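Local structure of chrac-14 (Drosophila melanogaster, 2BYK) at residues B[13-18]-B[35-40]; B[46-51]-B[67-72]. The protein pairs with Chrac-16 as a histone-fold heterodimer that binds DNA and facilitates nucleosome sliding, and also serves as an accessory subunit of DNA polymerase epsilon. One frame throughout, in Å; residues are numbered along the deposited sequence.

Contact 1: residues B[13-18]-B[35-40]; sequences AVIGRL and AAIARA
In the histone fold of this chain, a short first helix packs against the early part of the long central helix, and Ile15 meets Ile37 and Ala38 at that junction. Helix 14-22 supplies Ile15. Helix 31-58 supplies the other two residues. The connection between them includes the short strand 28-29. The contact is small, with 108 Å² buried over both sides, and it is wholly apolar.

Ile15 is the one residue of 13-18 that reaches across, and its two branches do different work. The CG1 branch lies beside the backbone N, anti to the carbonyl carbon (chi1 -75°). The extended chi2 of -172° places CD1 against the long helix. The methyl CG2 takes the position anti to the backbone N and faces Ile37. Its partner is the branch methyl of that residue: Ile15 CG2 and Ile37 CG2 lie 4.2 Å apart. The CB bonds of both isoleucines point toward the opposite helix, and the two methyls lie between the backbones.

Ala38 has little side chain, and this brings its backbone within range of Ile15. The CA atoms of Ile15 and Ala38 are 6.6 Å apart, the nearest pair of the two segments.

Ile37 is buried and also packs on an apolar side chain of the partner protein chain. Ala36 and Ala40, on the same helix, likewise touch that chain. The contact therefore borders the heterodimer interface. At Ala38, the end of Ile15 rests on both carbons: Ile15 CD1 is 3.8 Å from Ala38 CA and 4.0 Å from Ala38 CB.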
loop_
_atom_site.group_PDB
_atom_site.type_symbol
_atom_site.label_atom_id
_atom_site.label_comp_id
_atom_site.label_asym_id
_atom_site.label_seq_id
_atom_site.Cartn_x
_atom_site.Cartn_y
_atom_site.Cartn_z
ATOM N N ALA B 13 8.115 6.235 -11.908
ATOM C CA ALA B 13 8.706 5.177 -12.720
ATOM C C ALA B 13 8.418 3.767 -12.211
ATOM O O ALA B 13 7.921 2.924 -12.953
ATOM C CB ALA B 13 10.219 5.397 -12.816
ATOM N N VAL B 14 8.754 3.520 -10.950
ATOM C CA VAL B 14 8.545 2.222 -10.319
ATOM C C VAL B 14 7.059 1.861 -10.100
ATOM O O VAL B 14 6.705 0.687 -9.960
ATOM C CB VAL B 14 9.345 2.152 -8.977
ATOM C CG1 VAL B 14 9.261 3.483 -8.244
ATOM C CG2 VAL B 14 8.823 1.036 -8.102
ATOM N N ILE B 15 6.181 2.858 -10.089
ATOM C CA ILE B 15 4.763 2.589 -9.895
ATOM C C ILE B 15 4.112 2.219 -11.214
ATOM O O ILE B 15 3.091 1.540 -11.239
ATOM C CB ILE B 15 4.035 3.800 -9.250
ATOM C CG1 ILE B 15 4.404 3.872 -7.762
ATOM C CG2 ILE B 15 2.527 3.674 -9.419
ATOM C CD1 ILE B 15 3.628 4.888 -6.969
ATOM N N GLY B 16 4.709 2.659 -12.310
ATOM C CA GLY B 16 4.166 2.328 -13.610
ATOM C C GLY B 16 4.417 0.862 -13.902
ATOM O O GLY B 16 3.625 0.201 -14.569
ATOM N N ARG B 17 5.536 0.362 -13.386
ATOM C CA ARG B 17 5.947 -1.029 -13.553
ATOM C C ARG B 17 5.084 -1.912 -12.645
ATOM O O ARG B 17 4.779 -3.063 -12.970
ATOM C CB ARG B 17 7.428 -1.161 -13.178
ATOM C CG ARG B 17 8.028 -2.562 -13.291
ATOM C CD ARG B 17 9.276 -2.686 -12.413
ATOM N NE ARG B 17 10.255 -1.642 -12.718
ATOM C CZ ARG B 17 11.173 -1.196 -11.861
ATOM N NH1 ARG B 17 11.237 -1.707 -10.635
ATOM N NH2 ARG B 17 12.025 -0.238 -12.227
ATOM N N LEU B 18 4.708 -1.356 -11.497
ATOM C CA LEU B 18 3.860 -2.044 -10.535
ATOM C C LEU B 18 2.469 -2.222 -11.140
ATOM O O LEU B 18 1.874 -3.297 -11.049
ATOM C CB LEU B 18 3.777 -1.230 -9.242
ATOM C CG LEU B 18 4.624 -1.703 -8.059
ATOM C CD1 LEU B 18 5.663 -2.716 -8.507
ATOM C CD2 LEU B 18 5.266 -0.498 -7.406
ATOM N N ALA B 35 -1.936 8.340 -12.335
ATOM C CA ALA B 35 -1.671 9.470 -11.451
ATOM C C ALA B 35 -2.384 9.244 -10.137
ATOM O O ALA B 35 -1.803 9.429 -9.066
ATOM C CB ALA B 35 -2.160 10.744 -12.081
ATOM N N ALA B 36 -3.652 8.854 -10.229
ATOM C CA ALA B 36 -4.456 8.586 -9.047
ATOM C C ALA B 36 -3.816 7.471 -8.231
ATOM O O ALA B 36 -3.596 7.621 -7.032
ATOM C CB ALA B 36 -5.859 8.193 -9.450
ATOM N N ILE B 37 -3.508 6.357 -8.888
ATOM C CA ILE B 37 -2.896 5.215 -8.220
ATOM C C ILE B 37 -1.664 5.636 -7.447
ATOM O O ILE B 37 -1.476 5.255 -6.290
ATOM C CB ILE B 37 -2.524 4.122 -9.238
ATOM C CG1 ILE B 37 -3.808 3.463 -9.738
ATOM C CG2 ILE B 37 -1.598 3.085 -8.606
ATOM C CD1 ILE B 37 -3.610 2.532 -10.892
ATOM N N ALA B 38 -0.823 6.433 -8.085
ATOM C CA ALA B 38 0.386 6.900 -7.432
ATOM C C ALA B 38 0.041 7.756 -6.213
ATOM O O ALA B 38 0.653 7.609 -5.157
ATOM C CB ALA B 38 1.235 7.687 -8.413
ATOM N N ARG B 39 -0.941 8.644 -6.347
ATOM C CA ARG B 39 -1.319 9.491 -5.226
ATOM C C ARG B 39 -1.836 8.626 -4.100
ATOM O O ARG B 39 -1.529 8.846 -2.932
ATOM C CB ARG B 39 -2.401 10.478 -5.636
ATOM C CG ARG B 39 -1.971 11.448 -6.709
ATOM C CD ARG B 39 -2.959 12.596 -6.798
ATOM N NE ARG B 39 -4.319 12.091 -6.961
ATOM C CZ ARG B 39 -4.885 11.828 -8.135
ATOM N NH1 ARG B 39 -4.205 12.035 -9.263
ATOM N NH2 ARG B 39 -6.125 11.342 -8.182
ATOM N N ALA B 40 -2.627 7.630 -4.470
ATOM C CA ALA B 40 -3.211 6.701 -3.516
ATOM C C ALA B 40 -2.138 5.938 -2.744
ATOM O O ALA B 40 -2.228 5.786 -1.521
ATOM C CB ALA B 40 -4.104 5.731 -4.245
#

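Contact 2: residues B[46-51]-B[67-72]; sequences IFVTSS and KDILQT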
loop_
_atom_site.group_PDB
_atom_site.type_symbol
_atom_site.label_atom_id
_atom_site.label_comp_id
_atom_site.label_asym_id
_atom_site.label_seq_id
_atom_site.Cartn_x
_atom_site.Cartn_y
_atom_site.Cartn_z
ATOM N N ILE B 46 1.127 6.870 4.218
ATOM C CA ILE B 46 1.019 7.823 5.331
ATOM C C ILE B 46 0.018 7.311 6.347
ATOM O O ILE B 46 0.247 7.361 7.556
ATOM C CB ILE B 46 0.527 9.210 4.865
ATOM C CG1 ILE B 46 1.513 9.828 3.882
ATOM C CG2 ILE B 46 0.399 10.140 6.055
ATOM C CD1 ILE B 46 1.015 11.122 3.294
ATOM N N PHE B 47 -1.099 6.824 5.825
ATOM C CA PHE B 47 -2.170 6.282 6.634
ATOM C C PHE B 47 -1.685 5.105 7.481
ATOM O O PHE B 47 -1.931 5.071 8.689
ATOM C CB PHE B 47 -3.300 5.820 5.722
ATOM C CG PHE B 47 -4.588 5.512 6.442
ATOM C CD1 PHE B 47 -5.422 4.481 5.989
ATOM C CD2 PHE B 47 -5.009 6.290 7.520
ATOM C CE1 PHE B 47 -6.653 4.231 6.592
ATOM C CE2 PHE B 47 -6.244 6.050 8.134
ATOM C CZ PHE B 47 -7.067 5.017 7.664
ATOM N N VAL B 48 -1.002 4.145 6.845
ATOM C CA VAL B 48 -0.500 2.950 7.537
ATOM C C VAL B 48 0.534 3.285 8.607
ATOM O O VAL B 48 0.574 2.657 9.667
ATOM C CB VAL B 48 0.116 1.934 6.547
ATOM C CG1 VAL B 48 0.645 0.723 7.299
ATOM C CG2 VAL B 48 -0.927 1.491 5.554
ATOM N N THR B 49 1.375 4.270 8.330
ATOM C CA THR B 49 2.372 4.681 9.300
ATOM C C THR B 49 1.633 5.365 10.438
ATOM O O THR B 49 1.851 5.063 11.608
ATOM C CB THR B 49 3.343 5.666 8.686
ATOM O OG1 THR B 49 3.862 5.105 7.480
ATOM C CG2 THR B 49 4.486 5.964 9.650
ATOM N N SER B 50 0.758 6.296 10.075
ATOM C CA SER B 50 -0.051 7.028 11.040
ATOM C C SER B 50 -0.712 6.016 11.979
ATOM O O SER B 50 -0.608 6.114 13.204
ATOM C CB SER B 50 -1.114 7.839 10.290
ATOM O OG SER B 50 -2.007 8.484 11.178
ATOM N N SER B 51 -1.377 5.029 11.386
ATOM C CA SER B 51 -2.060 3.988 12.145
ATOM C C SER B 51 -1.108 3.128 12.964
ATOM O O SER B 51 -1.324 2.942 14.160
ATOM C CB SER B 51 -2.859 3.084 11.206
ATOM O OG SER B 51 -3.787 3.835 10.447
ATOM N N LYS B 67 5.628 -6.007 13.662
ATOM C CA LYS B 67 4.395 -6.652 14.092
ATOM C C LYS B 67 3.277 -5.626 14.232
ATOM O O LYS B 67 2.118 -5.946 14.010
ATOM C CB LYS B 67 4.675 -7.405 15.397
ATOM C CG LYS B 67 5.826 -8.407 15.182
ATOM C CD LYS B 67 6.606 -8.823 16.431
ATOM C CE LYS B 67 7.783 -9.735 16.029
ATOM N NZ LYS B 67 8.595 -10.231 17.179
ATOM N N ASP B 68 3.641 -4.390 14.570
ATOM C CA ASP B 68 2.685 -3.291 14.704
ATOM C C ASP B 68 2.141 -2.928 13.352
ATOM O O ASP B 68 0.974 -2.574 13.222
ATOM C CB ASP B 68 3.355 -2.055 15.262
ATOM C CG ASP B 68 3.685 -2.197 16.704
ATOM O OD1 ASP B 68 4.481 -1.377 17.217
ATOM O OD2 ASP B 68 3.133 -3.133 17.327
ATOM N N ILE B 69 3.011 -2.979 12.349
ATOM C CA ILE B 69 2.613 -2.670 10.983
ATOM C C ILE B 69 1.825 -3.857 10.456
ATOM O O ILE B 69 0.853 -3.690 9.723
ATOM C CB ILE B 69 3.834 -2.430 10.059
ATOM C CG1 ILE B 69 4.633 -1.221 10.548
ATOM C CG2 ILE B 69 3.370 -2.192 8.626
ATOM C CD1 ILE B 69 5.907 -0.976 9.770
ATOM N N LEU B 70 2.242 -5.060 10.833
ATOM C CA LEU B 70 1.544 -6.253 10.382
ATOM C C LEU B 70 0.144 -6.291 10.983
ATOM O O LEU B 70 -0.799 -6.740 10.337
ATOM C CB LEU B 70 2.339 -7.516 10.752
ATOM C CG LEU B 70 3.593 -7.765 9.898
ATOM C CD1 LEU B 70 4.289 -9.032 10.354
ATOM C CD2 LEU B 70 3.208 -7.871 8.424
ATOM N N GLN B 71 0.011 -5.799 12.213
ATOM C CA GLN B 71 -1.286 -5.765 12.896
ATOM C C GLN B 71 -2.181 -4.644 12.369
ATOM O O GLN B 71 -3.389 -4.815 12.262
ATOM C CB GLN B 71 -1.096 -5.590 14.403
ATOM C CG GLN B 71 -0.418 -6.761 15.081
ATOM C CD GLN B 71 -0.159 -6.514 16.559
ATOM O OE1 GLN B 71 0.447 -5.502 16.938
ATOM N NE2 GLN B 71 -0.607 -7.443 17.403
ATOM N N THR B 72 -1.591 -3.496 12.054
ATOM C CA THR B 72 -2.353 -2.374 11.522
ATOM C C THR B 72 -2.898 -2.717 10.134
ATOM O O THR B 72 -3.977 -2.273 9.757
ATOM C CB THR B 72 -1.482 -1.114 11.433
ATOM O OG1 THR B 72 -1.123 -0.701 12.754
ATOM C CG2 THR B 72 -2.226 0.008 10.747
#
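The helical segments 46-51 and 67-72 cross at 115° between their N-to-C directions, with their axes 9.5 Å apart at closest approach. Ser51 and Thr72 have the nearest CA atoms, at 6.4 Å. This is the packing of the long central helix of the histone fold on the short helix that follows it.

Val48 and Ile69 form the apolar part. Val48 CG1 lies 4.2 Å from Ile69 CG2, methyl against methyl. Thr72 also faces the long helix. Its OG1 lies beside the backbone N (chi1 -66°), from where it turns back along its own helix. Its CG2 is anti to that N and lies near Val48 O, though the exact place of this methyl is doubtful.

Each helix keeps a hydroxyl busy in this way. Thr72 OG1 donates to Asp68 O at 2.9 Å. Thr72 N reaches the same oxygen from the opposite face of the carbonyl plane, so two donors grip it. Ser51 OG likewise donates to Phe47 O at 2.8 Å, from above the carbonyl plane, and Ser51 N shares that acceptor. The hydroxyl also lies over one face of the Phe47 ring, toward its rim.

Ser52 OG, next on the long helix, makes a weak hydrogen bond with Thr72 OG1. Phe47 stacks on an aromatic ring of the other protein chain, while Val48 and Ile69 pack on apolar side chains of that same chain. On helix 66-75, Leu70 packs against Val82, Thr86 and Leu89 of helix 82-96.

Overall arrangement
Contacts 1 and 2 share helix 31-58, the long central helix of the histone fold. Contact 1 packs the preceding short helix 14-22 on its earlier part. Contact 2 packs the following helix 66-75 further along. Their centres are 21 Å apart, on opposite sides of the centre of the chain, and they do not touch. Contact 1 is partly buried and lies farther out; contact 2 is buried and closer to the middle. The chemistry follows suit. Contact 1 is aliphatic throughout, whereas contact 2 combines aliphatic packing with hydroxyls that bond back to their own helices. Both border the partner protein chain, consistent with heterodimer formation.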